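Local structure of beta-fructofuranosidase (Arthrobacter, 3WPU) at residues 48-53 with 396-401; 368-373 with 391-396; 97-102 with 114-119; 73-78 with 432-437. The protein belongs to the levansucrase/invertase family, whose members share a five-bladed beta-propeller fold. All blocks are in the same frame, centred on the assembly; numbering follows the deposited sequence.

Interaction 1: residues 48-53 with 396-401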
loop_
_atom_site.group_PDB
_atom_site.type_symbol
_atom_site.label_atom_id
_atom_site.label_comp_id
_atom_site.label_asym_id
_atom_site.label_seq_id
_atom_site.Cartn_x
_atom_site.Cartn_y
_atom_site.Cartn_z
ATOM N N GLU A 48 -26.047 -6.339 -6.437
ATOM C CA GLU A 48 -25.719 -5.094 -7.108
ATOM C C GLU A 48 -24.969 -4.196 -6.142
ATOM O O GLU A 48 -25.130 -4.330 -4.940
ATOM C CB GLU A 48 -26.974 -4.409 -7.611
ATOM C CG GLU A 48 -27.715 -5.303 -8.606
ATOM C CD GLU A 48 -28.765 -4.585 -9.421
ATOM O OE1 GLU A 48 -29.522 -5.301 -10.134
ATOM O OE2 GLU A 48 -28.854 -3.336 -9.355
ATOM N N ASN A 49 -24.118 -3.338 -6.681
ATOM C CA ASN A 49 -23.403 -2.326 -5.890
ATOM C C ASN A 49 -24.369 -1.305 -5.291
ATOM O O ASN A 49 -25.256 -0.809 -5.988
ATOM C CB ASN A 49 -22.426 -1.628 -6.823
ATOM C CG ASN A 49 -21.530 -0.646 -6.115
ATOM O OD1 ASN A 49 -21.220 -0.788 -4.939
ATOM N ND2 ASN A 49 -21.086 0.342 -6.858
ATOM N N SER A 50 -24.190 -0.996 -4.002
ATOM C CA SER A 50 -24.975 0.039 -3.329
ATOM C C SER A 50 -24.210 1.346 -3.131
ATOM O O SER A 50 -24.803 2.317 -2.660
ATOM C CB SER A 50 -25.483 -0.442 -1.968
ATOM O OG SER A 50 -24.459 -0.538 -0.981
ATOM N N MET A 51 -22.920 1.351 -3.448
ATOM C CA MET A 51 -22.058 2.528 -3.197
ATOM C C MET A 51 -22.017 3.409 -4.434
ATOM O O MET A 51 -22.284 2.945 -5.550
ATOM C CB MET A 51 -20.638 2.086 -2.794
ATOM C CG MET A 51 -20.577 1.205 -1.547
ATOM S SD MET A 51 -21.451 1.859 -0.115
ATOM C CE MET A 51 -20.376 3.217 0.396
ATOM N N PRO A 52 -21.669 4.689 -4.262
ATOM C CA PRO A 52 -21.656 5.564 -5.429
ATOM C C PRO A 52 -20.573 5.158 -6.423
ATOM O O PRO A 52 -19.476 4.734 -6.034
ATOM C CB PRO A 52 -21.344 6.945 -4.829
ATOM C CG PRO A 52 -21.810 6.848 -3.418
ATOM C CD PRO A 52 -21.459 5.440 -3.022
ATOM N N ALA A 53 -20.882 5.277 -7.710
ATOM C CA ALA A 53 -19.967 4.827 -8.759
ATOM C C ALA A 53 -18.646 5.584 -8.704
ATOM O O ALA A 53 -17.582 5.012 -8.965
ATOM C CB ALA A 53 -20.611 4.978 -10.132
ATOM N N PRO A 396 -16.851 -3.053 -5.467
ATOM C CA PRO A 396 -18.300 -2.994 -5.586
ATOM C C PRO A 396 -18.889 -3.843 -4.468
ATOM O O PRO A 396 -18.427 -4.967 -4.250
ATOM C CB PRO A 396 -18.583 -3.610 -6.960
ATOM C CG PRO A 396 -17.293 -4.064 -7.521
ATOM C CD PRO A 396 -16.179 -3.495 -6.701
ATOM N N THR A 397 -19.900 -3.288 -3.793
ATOM C CA THR A 397 -20.334 -3.732 -2.482
ATOM C C THR A 397 -21.785 -3.338 -2.267
ATOM O O THR A 397 -22.154 -2.185 -2.470
ATOM C CB THR A 397 -19.496 -3.018 -1.370
ATOM O OG1 THR A 397 -18.127 -3.406 -1.469
ATOM C CG2 THR A 397 -20.012 -3.370 0.035
ATOM N N ASN A 398 -22.615 -4.314 -1.878
ATOM C CA ASN A 398 -23.943 -4.011 -1.393
ATOM C C ASN A 398 -23.972 -4.032 0.115
ATOM O O ASN A 398 -23.971 -5.105 0.720
ATOM C CB ASN A 398 -24.988 -5.000 -1.949
ATOM C CG ASN A 398 -26.412 -4.455 -1.807
ATOM O OD1 ASN A 398 -26.724 -3.784 -0.826
ATOM N ND2 ASN A 398 -27.278 -4.733 -2.793
ATOM N N LEU A 399 -23.999 -2.847 0.737
ATOM C CA LEU A 399 -23.972 -2.776 2.208
ATOM C C LEU A 399 -25.255 -3.277 2.850
ATOM O O LEU A 399 -25.272 -3.518 4.054
ATOM C CB LEU A 399 -23.643 -1.364 2.710
ATOM C CG LEU A 399 -22.210 -0.875 2.493
ATOM C CD1 LEU A 399 -22.098 0.511 3.116
ATOM C CD2 LEU A 399 -21.147 -1.806 3.057
ATOM N N ASN A 400 -26.306 -3.472 2.037
ATOM C CA ASN A 400 -27.563 -4.023 2.520
ATOM C C ASN A 400 -27.518 -5.532 2.743
ATOM O O ASN A 400 -28.467 -6.094 3.282
ATOM C CB ASN A 400 -28.715 -3.679 1.570
ATOM C CG ASN A 400 -28.791 -2.194 1.290
ATOM O OD1 ASN A 400 -28.557 -1.743 0.162
ATOM N ND2 ASN A 400 -29.066 -1.436 2.315
ATOM N N PHE A 401 -26.421 -6.175 2.360
ATOM C CA PHE A 401 -26.233 -7.607 2.564
ATOM C C PHE A 401 -24.905 -7.887 3.251
ATOM O O PHE A 401 -23.974 -7.049 3.235
ATOM C CB PHE A 401 -26.344 -8.345 1.225
ATOM C CG PHE A 401 -27.691 -8.193 0.582
ATOM C CD1 PHE A 401 -28.752 -8.986 0.994
ATOM C CD2 PHE A 401 -27.913 -7.242 -0.389
ATOM C CE1 PHE A 401 -30.005 -8.832 0.437
ATOM C CE2 PHE A 401 -29.159 -7.085 -0.960
ATOM C CZ PHE A 401 -30.212 -7.882 -0.549
#
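Asn49 and Ser50 lie against Thr397 and Asn398, two irregular stretches running at 95° to each other, with the alpha carbons of Ser50 and Asn398 4.6 Å apart. One link is between backbones: Ser50 N donates a nearly straight bond to Thr397 O (2.8 Å). Beside it, the amide of Asn49 reaches the other backbone polar group of Thr397, its CG anti to the backbone N (chi1 -175°). That torsion carries OD1 to Thr397 N, from which it accepts at 3.1 Å, and also to Met51 N of its own stretch, at 3.1 Å, which closes an Asx turn. The two N-H groups come from opposite faces of the amide plane, so OD1 is held by one N-H from each segment. The other end of this amide, ND2, is held by Thr56. Ser50 OG faces the next residues along 396-401 and accepts from Leu399 N at 2.9 Å; the same hydroxyl pairs with Ser40 OG. Asn398 OD1 forms a second Asx turn by accepting from Asn400 N, within a type I turn from Asn398 to Phe401, while its ND2 is bonded to Ala44 O. The apolar component is small: the bent side chain of Met51 lays SD against Leu399 CD1, 3.6 Å away. The contact thus joins two loops through one backbone bond and two side-chain oxygens that take up N-H groups of 396-401. These polar atoms of a partly buried seam are satisfied across the contact and by the neighbouring loop residues Ser40, Ala44 and Thr56, tying the conformation of 48-53 to that of 396-401.

Interaction 2: residues 368-373 with 391-396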
loop_
_atom_site.group_PDB
_atom_site.type_symbol
_atom_site.label_atom_id
_atom_site.label_comp_id
_atom_site.label_asym_id
_atom_site.label_seq_id
_atom_site.Cartn_x
_atom_site.Cartn_y
_atom_site.Cartn_z
ATOM N N GLU A 368 -14.576 -3.074 1.240
ATOM C CA GLU A 368 -13.137 -3.315 1.104
ATOM C C GLU A 368 -12.514 -2.244 0.224
ATOM O O GLU A 368 -13.129 -1.855 -0.766
ATOM C CB GLU A 368 -12.906 -4.628 0.365
ATOM C CG GLU A 368 -13.473 -5.858 1.055
ATOM C CD GLU A 368 -12.516 -6.515 2.043
ATOM O OE1 GLU A 368 -11.340 -6.700 1.726
ATOM O OE2 GLU A 368 -12.948 -6.900 3.140
ATOM N N GLY A 369 -11.329 -1.726 0.557
ATOM C CA GLY A 369 -10.615 -0.893 -0.399
ATOM C C GLY A 369 -9.894 0.291 0.193
ATOM O O GLY A 369 -9.472 0.249 1.346
ATOM N N VAL A 370 -9.760 1.315 -0.629
ATOM C CA VAL A 370 -8.933 2.471 -0.292
ATOM C C VAL A 370 -9.714 3.534 0.440
ATOM O O VAL A 370 -10.717 4.049 -0.064
ATOM C CB VAL A 370 -8.344 3.135 -1.575
ATOM C CG1 VAL A 370 -7.423 4.289 -1.171
ATOM C CG2 VAL A 370 -7.625 2.109 -2.435
ATOM N N TYR A 371 -9.154 3.948 1.571
ATOM C CA TYR A 371 -9.655 5.062 2.349
ATOM C C TYR A 371 -8.580 6.125 2.296
ATOM O O TYR A 371 -7.396 5.804 2.161
ATOM C CB TYR A 371 -9.999 4.600 3.775
ATOM C CG TYR A 371 -11.219 3.699 3.739
ATOM C CD1 TYR A 371 -11.096 2.364 3.422
ATOM C CD2 TYR A 371 -12.494 4.226 3.926
ATOM C CE1 TYR A 371 -12.206 1.538 3.347
ATOM C CE2 TYR A 371 -13.613 3.415 3.840
ATOM C CZ TYR A 371 -13.469 2.089 3.516
ATOM O OH TYR A 371 -14.623 1.314 3.445
ATOM N N GLY A 372 -9.000 7.373 2.327
ATOM C CA GLY A 372 -8.035 8.466 2.306
ATOM C C GLY A 372 -8.459 9.684 3.049
ATOM O O GLY A 372 -9.626 9.867 3.424
ATOM N N PHE A 373 -7.463 10.551 3.250
ATOM C CA PHE A 373 -7.523 11.659 4.193
ATOM C C PHE A 373 -6.636 12.782 3.663
ATOM O O PHE A 373 -5.580 12.497 3.129
ATOM C CB PHE A 373 -7.035 11.198 5.577
ATOM C CG PHE A 373 -7.736 9.965 6.082
ATOM C CD1 PHE A 373 -8.839 10.049 6.915
ATOM C CD2 PHE A 373 -7.283 8.721 5.670
ATOM C CE1 PHE A 373 -9.502 8.907 7.338
ATOM C CE2 PHE A 373 -7.935 7.576 6.080
ATOM C CZ PHE A 373 -9.042 7.670 6.911
ATOM N N LEU A 391 -13.915 7.193 2.291
ATOM C CA LEU A 391 -13.834 6.271 1.171
ATOM C C LEU A 391 -13.348 6.957 -0.097
ATOM O O LEU A 391 -13.951 7.933 -0.525
ATOM C CB LEU A 391 -15.184 5.649 0.887
ATOM C CG LEU A 391 -15.272 4.583 -0.210
ATOM C CD1 LEU A 391 -14.322 3.441 0.071
ATOM C CD2 LEU A 391 -16.705 4.131 -0.318
ATOM N N ALA A 392 -12.311 6.387 -0.708
ATOM C CA ALA A 392 -11.810 6.819 -2.011
ATOM C C ALA A 392 -12.056 5.767 -3.111
ATOM O O ALA A 392 -12.459 6.113 -4.224
ATOM C CB ALA A 392 -10.351 7.159 -1.934
ATOM N N LEU A 393 -11.819 4.499 -2.821
ATOM C CA LEU A 393 -11.953 3.487 -3.866
ATOM C C LEU A 393 -12.362 2.140 -3.273
ATOM O O LEU A 393 -11.507 1.332 -2.890
ATOM C CB LEU A 393 -10.650 3.345 -4.666
ATOM C CG LEU A 393 -10.711 2.512 -5.954
ATOM C CD1 LEU A 393 -11.420 3.299 -7.023
ATOM C CD2 LEU A 393 -9.320 2.132 -6.441
ATOM N N GLY A 394 -13.664 1.913 -3.209
ATOM C CA GLY A 394 -14.235 0.704 -2.652
ATOM C C GLY A 394 -14.521 -0.354 -3.695
ATOM O O GLY A 394 -14.885 -0.052 -4.841
ATOM N N ASN A 395 -14.314 -1.601 -3.321
ATOM C CA ASN A 395 -14.790 -2.666 -4.192
ATOM C C ASN A 395 -16.306 -2.538 -4.338
ATOM O O ASN A 395 -16.994 -2.010 -3.452
ATOM C CB ASN A 395 -14.405 -4.012 -3.648
ATOM C CG ASN A 395 -12.911 -4.272 -3.726
ATOM O OD1 ASN A 395 -12.171 -3.606 -4.460
ATOM N ND2 ASN A 395 -12.456 -5.253 -2.972
ATOM N N PRO A 396 -16.851 -3.053 -5.467
ATOM C CA PRO A 396 -18.300 -2.994 -5.586
ATOM C C PRO A 396 -18.889 -3.843 -4.468
ATOM O O PRO A 396 -18.427 -4.967 -4.250
ATOM C CB PRO A 396 -18.583 -3.610 -6.960
ATOM C CG PRO A 396 -17.293 -4.064 -7.521
ATOM C CD PRO A 396 -16.179 -3.495 -6.701
#
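Val370 meets Leu393 and Ala392 in the apolar centre of this strand pair. Val370 CB sits 3.9 Å from Leu393 CB, and its CG1, anti to the backbone N (chi1 -177°), is turned to Ala392 CB at 4.2 Å. His423 packs on both Val370 and Leu393. Across the sheet, Leu391 lies over the ring of Tyr371: its CD1 is 4.1 Å from the ring centroid, above one face but displaced to the rim beside CZ and CE2, a CH-pi contact. The phenol OH bonds to Pro367 O. Between these two layers, Val370 O accepts from both Ala392 N (2.9 Å) and Leu393 N (3.0 Å), while Val370 N donates to Leu393 O at 2.9 Å. Farther out, Gly369 pairs with Gly394; its backbone angles (phi 142°) would jam any CB against Leu393 O and the preceding carbonyl. At the polar edge Asn395 N approaches Glu368 O almost along the C=O axis, at 2.8 Å. Asn395 ND2 lies against Glu368 CB but finds its acceptors in Ala420 O and His417 O, and the carboxylate of Glu368 is bound by His356 ND1 and Arg357 N. Two residues facing one, Ala392 and Leu393 opposite Val370, make a classic beta bulge. It bends segment 391-396 at the edge of an antiparallel sheet in which 369-375 also pairs with 348-355, an arrangement consistent with a blade of the family's beta-propeller.

Interaction 3: residues 97-102 with 114-119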
loop_
_atom_site.group_PDB
_atom_site.type_symbol
_atom_site.label_atom_id
_atom_site.label_comp_id
_atom_site.label_asym_id
_atom_site.label_seq_id
_atom_site.Cartn_x
_atom_site.Cartn_y
_atom_site.Cartn_z
ATOM N N PHE A 97 8.566 -5.301 -6.731
ATOM C CA PHE A 97 8.678 -6.260 -5.630
ATOM C C PHE A 97 7.299 -6.696 -5.228
ATOM O O PHE A 97 6.372 -5.874 -5.203
ATOM C CB PHE A 97 9.368 -5.607 -4.431
ATOM C CG PHE A 97 10.825 -5.338 -4.650
ATOM C CD1 PHE A 97 11.765 -6.329 -4.428
ATOM C CD2 PHE A 97 11.252 -4.095 -5.059
ATOM C CE1 PHE A 97 13.114 -6.092 -4.611
ATOM C CE2 PHE A 97 12.603 -3.847 -5.239
ATOM C CZ PHE A 97 13.529 -4.839 -5.018
ATOM N N SER A 98 7.147 -7.989 -4.922
ATOM C CA SER A 98 5.871 -8.547 -4.529
ATOM C C SER A 98 6.004 -9.557 -3.398
ATOM O O SER A 98 7.004 -10.282 -3.315
ATOM C CB SER A 98 5.218 -9.309 -5.687
ATOM O OG SER A 98 5.013 -8.527 -6.855
ATOM N N LEU A 99 4.963 -9.650 -2.561
ATOM C CA LEU A 99 4.818 -10.779 -1.663
ATOM C C LEU A 99 4.395 -11.961 -2.527
ATOM O O LEU A 99 3.478 -11.831 -3.344
ATOM C CB LEU A 99 3.752 -10.536 -0.584
ATOM C CG LEU A 99 4.022 -9.367 0.368
ATOM C CD1 LEU A 99 3.084 -9.426 1.549
ATOM C CD2 LEU A 99 5.479 -9.375 0.791
ATOM N N VAL A 100 5.132 -13.050 -2.397
ATOM C CA VAL A 100 4.826 -14.281 -3.147
ATOM C C VAL A 100 4.797 -15.477 -2.205
ATOM O O VAL A 100 5.449 -15.487 -1.162
ATOM C CB VAL A 100 5.821 -14.512 -4.313
ATOM C CG1 VAL A 100 5.810 -13.339 -5.306
ATOM C CG2 VAL A 100 7.237 -14.752 -3.822
ATOM N N ALA A 101 4.048 -16.512 -2.593
ATOM C CA ALA A 101 3.928 -17.723 -1.830
ATOM C C ALA A 101 3.852 -18.835 -2.856
ATOM O O ALA A 101 3.358 -18.601 -3.960
ATOM C CB ALA A 101 2.678 -17.735 -0.962
ATOM N N ASP A 102 4.357 -20.005 -2.487
ATOM C CA ASP A 102 4.348 -21.130 -3.414
ATOM C C ASP A 102 2.936 -21.521 -3.813
ATOM O O ASP A 102 2.025 -21.551 -2.981
ATOM C CB ASP A 102 5.107 -22.299 -2.834
ATOM C CG ASP A 102 6.579 -21.977 -2.630
ATOM O OD1 ASP A 102 7.082 -22.187 -1.501
ATOM O OD2 ASP A 102 7.195 -21.489 -3.601
ATOM N N ALA A 114 5.015 -16.332 3.571
ATOM C CA ALA A 114 5.212 -15.242 2.622
ATOM C C ALA A 114 6.677 -14.881 2.504
ATOM O O ALA A 114 7.404 -14.872 3.502
ATOM C CB ALA A 114 4.448 -14.014 3.071
ATOM N N LYS A 115 7.071 -14.572 1.274
ATOM C CA LYS A 115 8.421 -14.097 0.964
ATOM C C LYS A 115 8.357 -12.968 -0.062
ATOM O O LYS A 115 7.361 -12.794 -0.738
ATOM C CB LYS A 115 9.258 -15.252 0.422
ATOM C CG LYS A 115 9.352 -16.424 1.375
ATOM C CD LYS A 115 10.097 -17.576 0.722
ATOM C CE LYS A 115 10.028 -18.801 1.599
ATOM N NZ LYS A 115 10.843 -19.865 0.984
ATOM N N ILE A 116 9.397 -12.145 -0.118
ATOM C CA ILE A 116 9.487 -11.129 -1.140
ATOM C C ILE A 116 10.193 -11.663 -2.373
ATOM O O ILE A 116 11.314 -12.186 -2.302
ATOM C CB ILE A 116 10.185 -9.845 -0.629
ATOM C CG1 ILE A 116 9.311 -9.224 0.456
ATOM C CG2 ILE A 116 10.445 -8.905 -1.793
ATOM C CD1 ILE A 116 9.976 -8.099 1.231
ATOM N N GLY A 117 9.519 -11.494 -3.512
ATOM C CA GLY A 117 10.059 -11.814 -4.820
ATOM C C GLY A 117 10.102 -10.563 -5.677
ATOM O O GLY A 117 9.720 -9.481 -5.227
ATOM N N TYR A 118 10.590 -10.680 -6.905
ATOM C CA TYR A 118 10.585 -9.542 -7.812
ATOM C C TYR A 118 10.245 -9.932 -9.229
ATOM O O TYR A 118 10.391 -11.091 -9.616
ATOM C CB TYR A 118 11.906 -8.775 -7.748
ATOM C CG TYR A 118 13.114 -9.502 -8.329
ATOM C CD1 TYR A 118 13.604 -9.156 -9.584
ATOM C CD2 TYR A 118 13.777 -10.494 -7.623
ATOM C CE1 TYR A 118 14.699 -9.791 -10.127
ATOM C CE2 TYR A 118 14.891 -11.142 -8.172
ATOM C CZ TYR A 118 15.347 -10.754 -9.421
ATOM O OH TYR A 118 16.447 -11.337 -10.023
ATOM N N PHE A 119 9.736 -8.961 -9.984
ATOM C CA PHE A 119 9.412 -9.149 -11.395
ATOM C C PHE A 119 10.071 -8.016 -12.162
ATOM O O PHE A 119 10.371 -6.960 -11.589
ATOM C CB PHE A 119 7.904 -9.104 -11.647
ATOM C CG PHE A 119 7.096 -10.240 -11.047
ATOM C CD1 PHE A 119 6.720 -11.312 -11.841
ATOM C CD2 PHE A 119 6.661 -10.201 -9.735
ATOM C CE1 PHE A 119 5.935 -12.337 -11.327
ATOM C CE2 PHE A 119 5.872 -11.220 -9.211
ATOM C CZ PHE A 119 5.530 -12.300 -10.014
HETATM O O HOH W 1 9.491 -20.932 -1.261
#
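Phe97, Leu99, Ile116 and Tyr118 share one face of this antiparallel pair, and Ile116 touches both Phe97 and Leu99 across it. Its CG2, anti to the backbone N, meets Phe97 CD1 at 3.9 Å, while its CG1 branch touches Leu99 CD2 at 3.8 Å, so the two branches straddle the gap between neighbours. Phe97 CD1 also lies 4.1 Å from Tyr118 CB, but the phenol itself swings away (chi1 70°) and its OH bonds to Val214 O of strand 213-226. On the other face, Ser98 OG approaches the ring of Phe119 at its edge, close to the ring plane, 3.7 Å from CE2, and pairs with Thr77 OG1. Val100 CG2 leans over Gly117, 4.0 Å from its N, where no side chain intervenes. Backbone bonds tie the strands in two pairs: Ser98 with Gly117, and Val100 with Lys115, the bond from Gly117 N to Ser98 O being 2.8 Å long. At the far end the extended chain of Lys115 brings NZ to a water at 2.8 Å that donates to Asp102 OD1, so the opposite charges are bridged rather than in direct contact. The sheet order 72-81, 93-102, 115-122, 137-141 is an antiparallel meander, with short strand 88-90 also pairing with 93-102, and is consistent with a blade of the family's beta-propeller.

Interaction 4: residues 73-78 with 432-437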
loop_
_atom_site.group_PDB
_atom_site.type_symbol
_atom_site.label_atom_id
_atom_site.label_comp_id
_atom_site.label_asym_id
_atom_site.label_seq_id
_atom_site.Cartn_x
_atom_site.Cartn_y
_atom_site.Cartn_z
ATOM N N TRP A 73 1.759 -17.537 -6.080
ATOM C CA TRP A 73 0.687 -16.626 -5.689
ATOM C C TRP A 73 1.358 -15.295 -5.442
ATOM O O TRP A 73 2.389 -15.257 -4.800
ATOM C CB TRP A 73 0.005 -17.035 -4.394
ATOM C CG TRP A 73 -0.747 -18.350 -4.380
ATOM C CD1 TRP A 73 -0.447 -19.431 -3.625
ATOM C CD2 TRP A 73 -1.955 -18.666 -5.079
ATOM N NE1 TRP A 73 -1.393 -20.437 -3.832
ATOM C CE2 TRP A 73 -2.325 -19.973 -4.711
ATOM C CE3 TRP A 73 -2.780 -17.962 -5.964
ATOM C CZ2 TRP A 73 -3.471 -20.592 -5.221
ATOM C CZ3 TRP A 73 -3.887 -18.589 -6.488
ATOM C CH2 TRP A 73 -4.234 -19.877 -6.099
ATOM N N VAL A 74 0.753 -14.232 -5.943
ATOM C CA VAL A 74 1.307 -12.882 -5.791
ATOM C C VAL A 74 0.274 -12.018 -5.111
ATOM O O VAL A 74 -0.889 -12.055 -5.491
ATOM C CB VAL A 74 1.586 -12.267 -7.184
ATOM C CG1 VAL A 74 2.139 -10.859 -7.030
ATOM C CG2 VAL A 74 2.542 -13.131 -7.990
ATOM N N TRP A 75 0.676 -11.162 -4.164
ATOM C CA TRP A 75 -0.276 -10.173 -3.649
ATOM C C TRP A 75 0.392 -8.823 -3.490
ATOM O O TRP A 75 0.762 -8.240 -4.534
ATOM C CB TRP A 75 -1.119 -10.652 -2.451
ATOM C CG TRP A 75 -0.471 -11.083 -1.099
ATOM C CD1 TRP A 75 -0.732 -10.509 0.120
ATOM C CD2 TRP A 75 0.429 -12.184 -0.819
ATOM N NE1 TRP A 75 -0.069 -11.148 1.110
ATOM C CE2 TRP A 75 0.666 -12.174 0.573
ATOM C CE3 TRP A 75 1.047 -13.182 -1.603
ATOM C CZ2 TRP A 75 1.511 -13.092 1.197
ATOM C CZ3 TRP A 75 1.886 -14.095 -0.982
ATOM C CH2 TRP A 75 2.103 -14.055 0.409
ATOM N N ASP A 76 0.542 -8.307 -2.281
ATOM C CA ASP A 76 1.023 -6.918 -2.139
ATOM C C ASP A 76 2.264 -6.673 -3.004
ATOM O O ASP A 76 3.233 -7.418 -2.919
ATOM C CB ASP A 76 1.432 -6.561 -0.725
ATOM C CG ASP A 76 0.385 -6.840 0.322
ATOM O OD1 ASP A 76 -0.680 -7.409 0.053
ATOM O OD2 ASP A 76 0.679 -6.484 1.472
ATOM N N THR A 77 2.223 -5.618 -3.812
ATOM C CA THR A 77 3.264 -5.317 -4.763
ATOM C C THR A 77 3.636 -3.844 -4.613
ATOM O O THR A 77 2.774 -2.992 -4.337
ATOM C CB THR A 77 2.802 -5.655 -6.176
ATOM O OG1 THR A 77 2.571 -7.086 -6.223
ATOM C CG2 THR A 77 3.799 -5.226 -7.225
ATOM N N TRP A 78 4.910 -3.564 -4.829
ATOM C CA TRP A 78 5.395 -2.178 -4.868
ATOM C C TRP A 78 6.466 -1.925 -5.922
ATOM O O TRP A 78 7.284 -2.798 -6.239
ATOM C CB TRP A 78 5.883 -1.702 -3.508
ATOM C CG TRP A 78 6.956 -2.529 -2.843
ATOM C CD1 TRP A 78 8.298 -2.286 -2.840
ATOM C CD2 TRP A 78 6.756 -3.689 -2.036
ATOM N NE1 TRP A 78 8.953 -3.230 -2.073
ATOM C CE2 TRP A 78 8.021 -4.119 -1.589
ATOM C CE3 TRP A 78 5.620 -4.439 -1.682
ATOM C CZ2 TRP A 78 8.185 -5.257 -0.781
ATOM C CZ3 TRP A 78 5.782 -5.541 -0.870
ATOM C CH2 TRP A 78 7.066 -5.968 -0.460
ATOM N N GLN A 432 -2.867 0.438 -8.502
ATOM C CA GLN A 432 -2.639 -0.998 -8.738
ATOM C C GLN A 432 -3.076 -1.762 -7.496
ATOM O O GLN A 432 -3.060 -1.236 -6.406
ATOM C CB GLN A 432 -1.175 -1.285 -9.070
ATOM C CG GLN A 432 -0.137 -0.826 -8.041
ATOM C CD GLN A 432 0.356 -1.907 -7.109
ATOM O OE1 GLN A 432 -0.251 -2.994 -6.981
ATOM N NE2 GLN A 432 1.461 -1.628 -6.443
ATOM N N SER A 433 -3.520 -3.011 -7.682
ATOM C CA SER A 433 -4.044 -3.816 -6.580
ATOM C C SER A 433 -3.952 -5.284 -6.998
ATOM O O SER A 433 -3.755 -5.535 -8.177
ATOM C CB SER A 433 -5.515 -3.455 -6.319
ATOM O OG SER A 433 -6.346 -3.671 -7.450
ATOM N N PHE A 434 -4.085 -6.207 -6.046
ATOM C CA PHE A 434 -4.122 -7.635 -6.385
ATOM C C PHE A 434 -5.517 -8.151 -6.219
ATOM O O PHE A 434 -6.297 -7.690 -5.395
ATOM C CB PHE A 434 -3.112 -8.444 -5.548
ATOM C CG PHE A 434 -3.611 -8.840 -4.177
ATOM C CD1 PHE A 434 -4.347 -9.992 -3.973
ATOM C CD2 PHE A 434 -3.390 -8.030 -3.074
ATOM C CE1 PHE A 434 -4.811 -10.340 -2.707
ATOM C CE2 PHE A 434 -3.850 -8.360 -1.810
ATOM C CZ PHE A 434 -4.589 -9.511 -1.621
ATOM N N ILE A 435 -5.798 -9.225 -6.948
ATOM C CA ILE A 435 -7.103 -9.883 -6.886
ATOM C C ILE A 435 -7.159 -10.943 -5.789
ATOM O O ILE A 435 -6.283 -11.829 -5.714
ATOM C CB ILE A 435 -7.387 -10.587 -8.223
ATOM C CG1 ILE A 435 -7.462 -9.573 -9.368
ATOM C CG2 ILE A 435 -8.695 -11.371 -8.135
ATOM C CD1 ILE A 435 -7.560 -10.179 -10.753
ATOM N N ASP A 436 -8.176 -10.867 -4.938
ATOM C CA ASP A 436 -8.289 -11.833 -3.865
ATOM C C ASP A 436 -9.301 -12.864 -4.326
ATOM O O ASP A 436 -8.923 -14.008 -4.611
ATOM C CB ASP A 436 -8.675 -11.191 -2.539
ATOM C CG ASP A 436 -8.585 -12.164 -1.370
ATOM O OD1 ASP A 436 -8.445 -13.385 -1.583
ATOM O OD2 ASP A 436 -8.692 -11.703 -0.232
ATOM N N THR A 437 -10.565 -12.456 -4.440
ATOM C CA THR A 437 -11.614 -13.359 -4.957
ATOM C C THR A 437 -12.527 -12.633 -5.944
ATOM O O THR A 437 -12.848 -11.483 -5.732
ATOM C CB THR A 437 -12.478 -13.877 -3.811
ATOM O OG1 THR A 437 -11.655 -14.591 -2.909
ATOM C CG2 THR A 437 -13.640 -14.818 -4.306
HETATM O O HOH W 2 -0.307 -4.189 -4.425
#
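Trp75 and Phe434 meet because both side chains leave with CG between the backbone N and the carbonyl carbon, at chi1 61° and 83°. They come from different sheets, strands 72-81 and 430-434, consistent with neighbouring blades of the family's beta-propeller, and no strand pairing joins them. The Phe434 ring is laid flat beneath Trp75 CB, whose distance from the ring centroid is only 3.4 Å, almost on the ring normal: a CH-pi contact over the centre of the face. The indole continues past the ring, presenting its edge to the same phenyl in a T-shaped pair with planes 71° apart. The Asp76 side chain lies alongside Phe434, OD1 3.8 Å from CE2, and this oxygen is bonded to Ser422 OG; Asp76 OD2 and Trp75 NE1 both bind a glycerol, probably from the crystallisation liquor. The polar link is at the other end, where the bent chain of Gln432 brings NE2 to Thr77 O at 2.8 Å, above the carbonyl plane; Arg339 NH2 shares that oxygen. The other atom of this amide, Gln432 OE1, is 2.8 Å from a water that also accepts from Thr77 N at 3.0 Å.

In the fold
From the N terminus, segment 48-53 opens interaction 1 and segment 73-78, on strand 72-81, opens interaction 4. Interaction 3 then closes a short loop of 11 residues, lying within the spans of both. Much later, interaction 2 closes a second short loop, inside both spans and in series with interaction 3. Segment 396-401 completes interaction 1, sharing Pro396 with interaction 2, whose Leu391 CD2 packs against Met51 CE. Segment 432-437 completes interaction 4 last, so interactions 1 and 4 cross. Interactions 3 and 4 meet in one sheet, where strands 93-102 and 72-81 are neighbours. Interaction 1 thus ties the loop before strand 72-81 to the loop after 391-394, and interaction 4 ties strand 72-81 to strand 430-434 of another sheet.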